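Local coordinates for protein ribonucleoside-diphosphate reductase subunit beta (Clostridium botulinum, PDB 6ZJK) that forms the diiron-carrying R2 subunit of a ribonucleotide reductase, which with its partner subunit probably converts ribonucleoside diphosphates to deoxyribonucleotides, at residues G91-F102 and W282-I291. Residues are numbered along the deposited sequence; the frame is centred on the assembly and turned at random.
Sequences GERNAFDKIISF and WGQYVTNNEI
W282 and K98 meet where helix 262-287 runs past the first turns of helix 90-118, an example of helices packed through a mixed apolar and polar seam in the largely helical R2 fold; the axes of the short segments 91-102 and 282-287 approach to 9.1 Å at 138°. The indole points its six-membered rim at helix 91-102: CZ2 lies 3.6 Å from K98 O, which sits at the ring edge in its plane, while CH2 reaches the K98 CB. Beyond it F102, its side chain about 11 Å from a bound iron, lies alongside the indole, running the other way. The F102 ring and the indole's five-membered ring are inclined at 47°, centroids 5.0 Å apart, and both side chains also touch R173 of helix 168-186. V286 splits its two methyls between neighbours. With CG1 anti to the carbonyl carbon (chi1 -60°), that methyl lies over one indole face, towards its rim, and against K98 CB, whereas CG2 meets I99 CG1 at 4.0 Å, the I99 chain lying across V286. Close to the end of helix 262-287 the seam turns polar. A95 CB presses against V286 O at 3.4 Å, and I291 CD1 closes the row on G91 O and E92 CA. Apolar packing around W282 and V286 thus joins the helices, while the K98 ammonium pairs outside the contact in a salt bridge with D167, itself hydrogen-bonded to Y285 OH; V286 O, in the last turn of helix 262-287, takes a weak, bent hydrogen bond from N94 ND2 and a water at 2.9 Å that bridges to G91 O at the other helix's start.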
ATOM      1  N   GLY A  91      18.829  -9.319  31.512  1.00 47.58           N
ATOM      2  CA  GLY A  91      18.180 -10.385  30.764  1.00 42.99           C
ATOM      3  C   GLY A  91      16.944  -9.916  30.014  1.00 48.26           C
ATOM      4  O   GLY A  91      16.675 -10.370  28.893  1.00 39.09           O
ATOM      5  N   GLU A  92      16.178  -9.002  30.616  1.00 41.31           N
ATOM      6  CA  GLU A  92      15.024  -8.448  29.913  1.00 43.79           C
ATOM      7  C   GLU A  92      15.456  -7.602  28.722  1.00 44.23           C
ATOM      8  O   GLU A  92      14.865  -7.717  27.638  1.00 41.21           O
ATOM      9  CB  GLU A  92      14.158  -7.628  30.872  1.00 44.22           C
ATOM     10  CG  GLU A  92      13.368  -8.462  31.881  1.00 52.56           C
ATOM     11  CD  GLU A  92      12.813  -7.629  33.036  1.00 57.02           C
ATOM     12  OE1 GLU A  92      13.316  -6.500  33.256  1.00 55.30           O
ATOM     13  OE2 GLU A  92      11.883  -8.107  33.727  1.00 53.24           O
ATOM     14  N   ARG A  93      16.490  -6.755  28.898  1.00 40.82           N
ATOM     15  CA  ARG A  93      16.977  -5.931  27.789  1.00 40.43           C
ATOM     16  C   ARG A  93      17.543  -6.788  26.665  1.00 44.09           C
ATOM     17  O   ARG A  93      17.292  -6.519  25.484  1.00 38.22           O
ATOM     18  CB  ARG A  93      18.052  -4.946  28.262  1.00 41.73           C
ATOM     19  CG  ARG A  93      17.588  -3.586  28.770  1.00 45.17           C
ATOM     20  CD  ARG A  93      16.968  -2.754  27.616  1.00 41.66           C
ATOM     21  NE  ARG A  93      17.929  -2.513  26.539  1.00 39.73           N
ATOM     22  CZ  ARG A  93      18.897  -1.600  26.561  1.00 44.10           C
ATOM     23  NH1 ARG A  93      19.067  -0.813  27.622  1.00 39.63           N
ATOM     24  NH2 ARG A  93      19.718  -1.500  25.524  1.00 40.63           N
ATOM     25  N   ASN A  94      18.309  -7.826  27.011  1.00 40.70           N
ATOM     26  CA  ASN A  94      18.830  -8.728  25.990  1.00 40.55           C
ATOM     27  C   ASN A  94      17.702  -9.292  25.141  1.00 44.49           C
ATOM     28  O   ASN A  94      17.769  -9.278  23.903  1.00 43.61           O
ATOM     29  CB  ASN A  94      19.617  -9.867  26.657  1.00 45.10           C
ATOM     30  CG  ASN A  94      20.029 -10.948  25.674  1.00 45.10           C
ATOM     31  OD1 ASN A  94      21.025 -10.809  24.979  1.00 49.92           O
ATOM     32  ND2 ASN A  94      19.269 -12.045  25.629  1.00 46.48           N
ATOM     33  N   ALA A  95      16.613  -9.709  25.783  1.00 41.73           N
ATOM     34  CA  ALA A  95      15.507 -10.272  25.022  1.00 43.90           C
ATOM     35  C   ALA A  95      14.781  -9.186  24.229  1.00 39.99           C
ATOM     36  O   ALA A  95      14.509  -9.362  23.040  1.00 41.74           O
ATOM     37  CB  ALA A  95      14.549 -11.002  25.966  1.00 37.50           C
ATOM     38  N   PHE A  96      14.523  -8.037  24.860  1.00 41.98           N
ATOM     39  CA  PHE A  96      13.827  -6.921  24.217  1.00 39.59           C
ATOM     40  C   PHE A  96      14.557  -6.434  22.962  1.00 42.07           C
ATOM     41  O   PHE A  96      13.930  -6.211  21.917  1.00 43.24           O
ATOM     42  CB  PHE A  96      13.633  -5.797  25.247  1.00 40.38           C
ATOM     43  CG  PHE A  96      12.907  -4.574  24.715  1.00 41.54           C
ATOM     44  CD1 PHE A  96      13.601  -3.589  24.018  1.00 42.67           C
ATOM     45  CD2 PHE A  96      11.556  -4.383  24.963  1.00 41.69           C
ATOM     46  CE1 PHE A  96      12.935  -2.450  23.512  1.00 48.55           C
ATOM     47  CE2 PHE A  96      10.880  -3.247  24.461  1.00 41.19           C
ATOM     48  CZ  PHE A  96      11.574  -2.290  23.744  1.00 41.61           C
ATOM     49  N   ASP A  97      15.877  -6.226  23.049  1.00 40.22           N
ATOM     50  CA  ASP A  97      16.635  -5.699  21.912  1.00 42.46           C
ATOM     51  C   ASP A  97      16.588  -6.648  20.716  1.00 46.19           C
ATOM     52  O   ASP A  97      16.375  -6.221  19.576  1.00 43.32           O
ATOM     53  CB  ASP A  97      18.097  -5.441  22.319  1.00 45.68           C
ATOM     54  CG  ASP A  97      18.242  -4.375  23.416  1.00 47.57           C
ATOM     55  OD1 ASP A  97      17.214  -3.806  23.852  1.00 46.33           O
ATOM     56  OD2 ASP A  97      19.395  -4.113  23.856  1.00 48.18           O
ATOM     57  N   LYS A  98      16.806  -7.947  20.950  1.00 43.65           N
ATOM     58  CA  LYS A  98      16.877  -8.886  19.830  1.00 44.91           C
ATOM     59  C   LYS A  98      15.515  -9.109  19.175  1.00 38.31           C
ATOM     60  O   LYS A  98      15.429  -9.293  17.956  1.00 35.75           O
ATOM     61  CB  LYS A  98      17.475 -10.214  20.293  1.00 40.51           C
ATOM     62  CG  LYS A  98      18.970 -10.108  20.608  1.00 41.81           C
ATOM     63  CD  LYS A  98      19.431 -11.231  21.503  1.00 50.81           C
ATOM     64  CE  LYS A  98      20.850 -10.969  21.982  1.00 55.40           C
ATOM     65  NZ  LYS A  98      21.771 -10.818  20.820  1.00 56.98           N
ATOM     66  N   ILE A  99      14.449  -9.121  19.964  1.00 35.00           N
ATOM     67  CA  ILE A  99      13.138  -9.433  19.421  1.00 40.45           C
ATOM     68  C   ILE A  99      12.641  -8.284  18.559  1.00 39.88           C
ATOM     69  O   ILE A  99      12.170  -8.485  17.430  1.00 37.42           O
ATOM     70  CB  ILE A  99      12.156  -9.746  20.559  1.00 42.35           C
ATOM     71  CG1 ILE A  99      12.446 -11.126  21.166  1.00 41.88           C
ATOM     72  CG2 ILE A  99      10.744  -9.610  20.081  1.00 34.96           C
ATOM     73  CD1 ILE A  99      11.736 -11.348  22.459  1.00 41.96           C
ATOM     74  N   ILE A 100      12.743  -7.059  19.075  1.00 42.61           N
ATOM     75  CA  ILE A 100      12.206  -5.934  18.323  1.00 42.19           C
ATOM     76  C   ILE A 100      13.055  -5.659  17.081  1.00 40.57           C
ATOM     77  O   ILE A 100      12.538  -5.199  16.059  1.00 41.49           O
ATOM     78  CB  ILE A 100      12.029  -4.715  19.242  1.00 38.72           C
ATOM     79  CG1 ILE A 100      10.948  -3.797  18.660  1.00 44.03           C
ATOM     80  CG2 ILE A 100      13.320  -3.991  19.419  1.00 38.83           C
ATOM     81  CD1 ILE A 100      10.321  -2.872  19.669  1.00 46.04           C
ATOM     82  N   SER A 101      14.350  -5.973  17.118  1.00 40.58           N
ATOM     83  CA  SER A 101      15.065  -5.828  15.852  1.00 44.41           C
ATOM     84  C   SER A 101      14.653  -6.921  14.868  1.00 39.40           C
ATOM     85  O   SER A 101      14.452  -6.652  13.678  1.00 43.52           O
ATOM     86  CB  SER A 101      16.569  -5.850  16.082  1.00 42.57           C
ATOM     87  OG  SER A 101      17.260  -6.057  14.866  1.00 48.04           O
ATOM     88  N   PHE A 102      14.342  -8.131  15.328  1.00 38.65           N
ATOM     89  CA  PHE A 102      13.846  -9.190  14.450  1.00 36.49           C
ATOM     90  C   PHE A 102      12.484  -8.849  13.866  1.00 41.36           C
ATOM     91  O   PHE A 102      12.262  -9.011  12.659  1.00 37.91           O
ATOM     92  CB  PHE A 102      13.770 -10.505  15.228  1.00 36.10           C
ATOM     93  CG  PHE A 102      13.252 -11.655  14.424  1.00 39.68           C
ATOM     94  CD1 PHE A 102      13.916 -12.080  13.278  1.00 39.75           C
ATOM     95  CD2 PHE A 102      12.099 -12.313  14.811  1.00 40.09           C
ATOM     96  CE1 PHE A 102      13.438 -13.145  12.539  1.00 36.60           C
ATOM     97  CE2 PHE A 102      11.612 -13.384  14.066  1.00 41.20           C
ATOM     98  CZ  PHE A 102      12.297 -13.803  12.937  1.00 40.09           C
ATOM     99  N   TRP A 282      14.784 -20.036  18.641  1.00 42.51           N
ATOM    100  CA  TRP A 282      15.001 -18.599  18.775  1.00 41.05           C
ATOM    101  C   TRP A 282      14.390 -18.078  20.068  1.00 42.33           C
ATOM    102  O   TRP A 282      15.024 -17.300  20.788  1.00 44.84           O
ATOM    103  CB  TRP A 282      14.398 -17.874  17.560  1.00 44.70           C
ATOM    104  CG  TRP A 282      14.238 -16.371  17.702  1.00 44.27           C
ATOM    105  CD1 TRP A 282      13.081 -15.693  17.953  1.00 42.25           C
ATOM    106  CD2 TRP A 282      15.263 -15.368  17.562  1.00 43.19           C
ATOM    107  NE1 TRP A 282      13.318 -14.337  17.989  1.00 42.35           N
ATOM    108  CE2 TRP A 282      14.647 -14.112  17.753  1.00 41.15           C
ATOM    109  CE3 TRP A 282      16.636 -15.412  17.301  1.00 42.57           C
ATOM    110  CZ2 TRP A 282      15.362 -12.908  17.697  1.00 45.66           C
ATOM    111  CZ3 TRP A 282      17.350 -14.209  17.248  1.00 48.64           C
ATOM    112  CH2 TRP A 282      16.709 -12.978  17.443  1.00 44.23           C
ATOM    113  N   GLY A 283      13.161 -18.510  20.378  1.00 41.08           N
ATOM    114  CA  GLY A 283      12.505 -18.072  21.601  1.00 39.89           C
ATOM    115  C   GLY A 283      13.262 -18.470  22.855  1.00 46.14           C
ATOM    116  O   GLY A 283      13.384 -17.680  23.793  1.00 43.32           O
ATOM    117  N   GLN A 284      13.854 -19.628  22.811  1.00 42.68           N
ATOM    118  CA  GLN A 284      14.593 -20.119  23.908  1.00 46.47           C
ATOM    119  C   GLN A 284      15.922 -19.361  24.017  1.00 45.08           C
ATOM    120  O   GLN A 284      16.362 -19.051  25.053  1.00 43.08           O
ATOM    121  CB  GLN A 284      14.796 -21.638  23.735  1.00 47.16           C
ATOM    122  CG  GLN A 284      13.573 -22.486  24.079  1.00 44.86           C
ATOM    123  CD  GLN A 284      13.672 -23.907  23.646  1.00 50.79           C
ATOM    124  OE1 GLN A 284      14.485 -24.254  22.854  1.00 49.43           O
ATOM    125  NE2 GLN A 284      12.836 -24.723  24.176  1.00 47.75           N
ATOM    126  N   TYR A 285      16.492 -19.026  22.893  1.00 42.12           N
ATOM    127  CA  TYR A 285      17.811 -18.395  22.862  1.00 45.37           C
ATOM    128  C   TYR A 285      17.782 -16.980  23.442  1.00 48.00           C
ATOM    129  O   TYR A 285      18.667 -16.606  24.225  1.00 41.94           O
ATOM    130  CB  TYR A 285      18.334 -18.393  21.422  1.00 48.48           C
ATOM    131  CG  TYR A 285      19.521 -17.481  21.199  1.00 49.84           C
ATOM    132  CD1 TYR A 285      20.760 -17.764  21.773  1.00 52.80           C
ATOM    133  CD2 TYR A 285      19.407 -16.344  20.395  1.00 49.88           C
ATOM    134  CE1 TYR A 285      21.854 -16.936  21.570  1.00 54.60           C
ATOM    135  CE2 TYR A 285      20.507 -15.503  20.176  1.00 54.18           C
ATOM    136  CZ  TYR A 285      21.722 -15.805  20.770  1.00 60.94           C
ATOM    137  OH  TYR A 285      22.814 -14.977  20.566  1.00 57.83           O
ATOM    138  N   VAL A 286      16.760 -16.189  23.082  1.00 43.47           N
ATOM    139  CA  VAL A 286      16.701 -14.795  23.519  1.00 46.25           C
ATOM    140  C   VAL A 286      16.180 -14.673  24.946  1.00 42.87           C
ATOM    141  O   VAL A 286      16.547 -13.727  25.653  1.00 44.02           O
ATOM    142  CB  VAL A 286      15.856 -13.932  22.553  1.00 39.85           C
ATOM    143  CG1 VAL A 286      16.439 -13.961  21.150  1.00 41.91           C
ATOM    144  CG2 VAL A 286      14.423 -14.371  22.544  1.00 39.63           C
ATOM    145  N   THR A 287      15.355 -15.599  25.388  1.00 36.98           N
ATOM    146  CA  THR A 287      14.877 -15.502  26.735  1.00 38.18           C
ATOM    147  C   THR A 287      15.903 -16.030  27.736  1.00 42.39           C
ATOM    148  O   THR A 287      15.970 -15.541  28.796  1.00 39.28           O
ATOM    149  CB  THR A 287      13.532 -16.188  26.954  1.00 43.60           C
ATOM    150  OG1 THR A 287      13.554 -17.474  26.381  1.00 38.88           O
ATOM    151  CG2 THR A 287      12.448 -15.407  26.315  1.00 45.43           C
ATOM    152  N   ASN A 288      16.653 -17.053  27.382  1.00 39.45           N
ATOM    153  CA  ASN A 288      17.671 -17.653  28.244  1.00 49.31           C
ATOM    154  C   ASN A 288      17.218 -17.936  29.673  1.00 50.16           C
ATOM    155  O   ASN A 288      17.966 -17.746  30.557  1.00 50.83           O
ATOM    156  CB  ASN A 288      18.899 -16.746  28.268  1.00 47.87           C
ATOM    157  CG  ASN A 288      20.139 -17.408  28.825  1.00 56.99           C
ATOM    158  OD1 ASN A 288      20.419 -18.532  28.566  1.00 55.94           O
ATOM    159  ND2 ASN A 288      20.904 -16.659  29.548  1.00 58.13           N
ATOM    160  N   ASN A 289      15.999 -18.386  29.878  1.00 44.37           N
ATOM    161  CA  ASN A 289      15.464 -18.661  31.194  1.00 53.63           C
ATOM    162  C   ASN A 289      15.633 -17.525  32.156  1.00 54.42           C
ATOM    163  O   ASN A 289      15.745 -17.713  33.311  1.00 55.27           O
ATOM    164  CB  ASN A 289      15.995 -19.973  31.790  1.00 51.81           C
ATOM    165  CG  ASN A 289      15.561 -21.184  30.996  1.00 60.71           C
ATOM    166  OD1 ASN A 289      14.393 -21.428  30.812  1.00 57.79           O
ATOM    167  ND2 ASN A 289      16.504 -21.903  30.483  1.00 54.24           N
ATOM    168  N   GLU A 290      15.597 -16.321  31.660  1.00 49.18           N
ATOM    169  CA  GLU A 290      15.704 -15.195  32.568  1.00 50.40           C
ATOM    170  C   GLU A 290      14.503 -14.266  32.489  1.00 49.80           C
ATOM    171  O   GLU A 290      14.504 -13.228  33.162  1.00 46.77           O
ATOM    172  CB  GLU A 290      16.981 -14.389  32.309  1.00 51.02           C
ATOM    173  CG  GLU A 290      18.259 -15.199  32.449  1.00 58.50           C
ATOM    174  CD  GLU A 290      19.494 -14.368  32.324  1.00 66.58           C
ATOM    175  OE1 GLU A 290      19.567 -13.333  33.007  1.00 64.82           O
ATOM    176  OE2 GLU A 290      20.349 -14.699  31.467  1.00 73.40           O
ATOM    177  N   ILE A 291      13.455 -14.638  31.755  1.00 41.02           N
ATOM    178  CA  ILE A 291      12.208 -13.880  31.738  1.00 44.04           C
ATOM    179  C   ILE A 291      11.189 -14.617  32.601  1.00 47.65           C
ATOM    180  O   ILE A 291      10.801 -15.757  32.297  1.00 44.43           O
ATOM    181  CB  ILE A 291      11.680 -13.660  30.310  1.00 42.72           C
ATOM    182  CG1 ILE A 291      12.779 -13.096  29.418  1.00 39.88           C
ATOM    183  CG2 ILE A 291      10.504 -12.701  30.319  1.00 43.15           C
ATOM    184  CD1 ILE A 291      13.410 -11.839  29.983  1.00 41.22           C
TER
HETATM  185  O   HOH W   1      17.755 -12.867  28.126  1.00 46.91           O
HETATM  186  O   HOH W   2      19.422 -10.249  34.025  1.00 49.89           O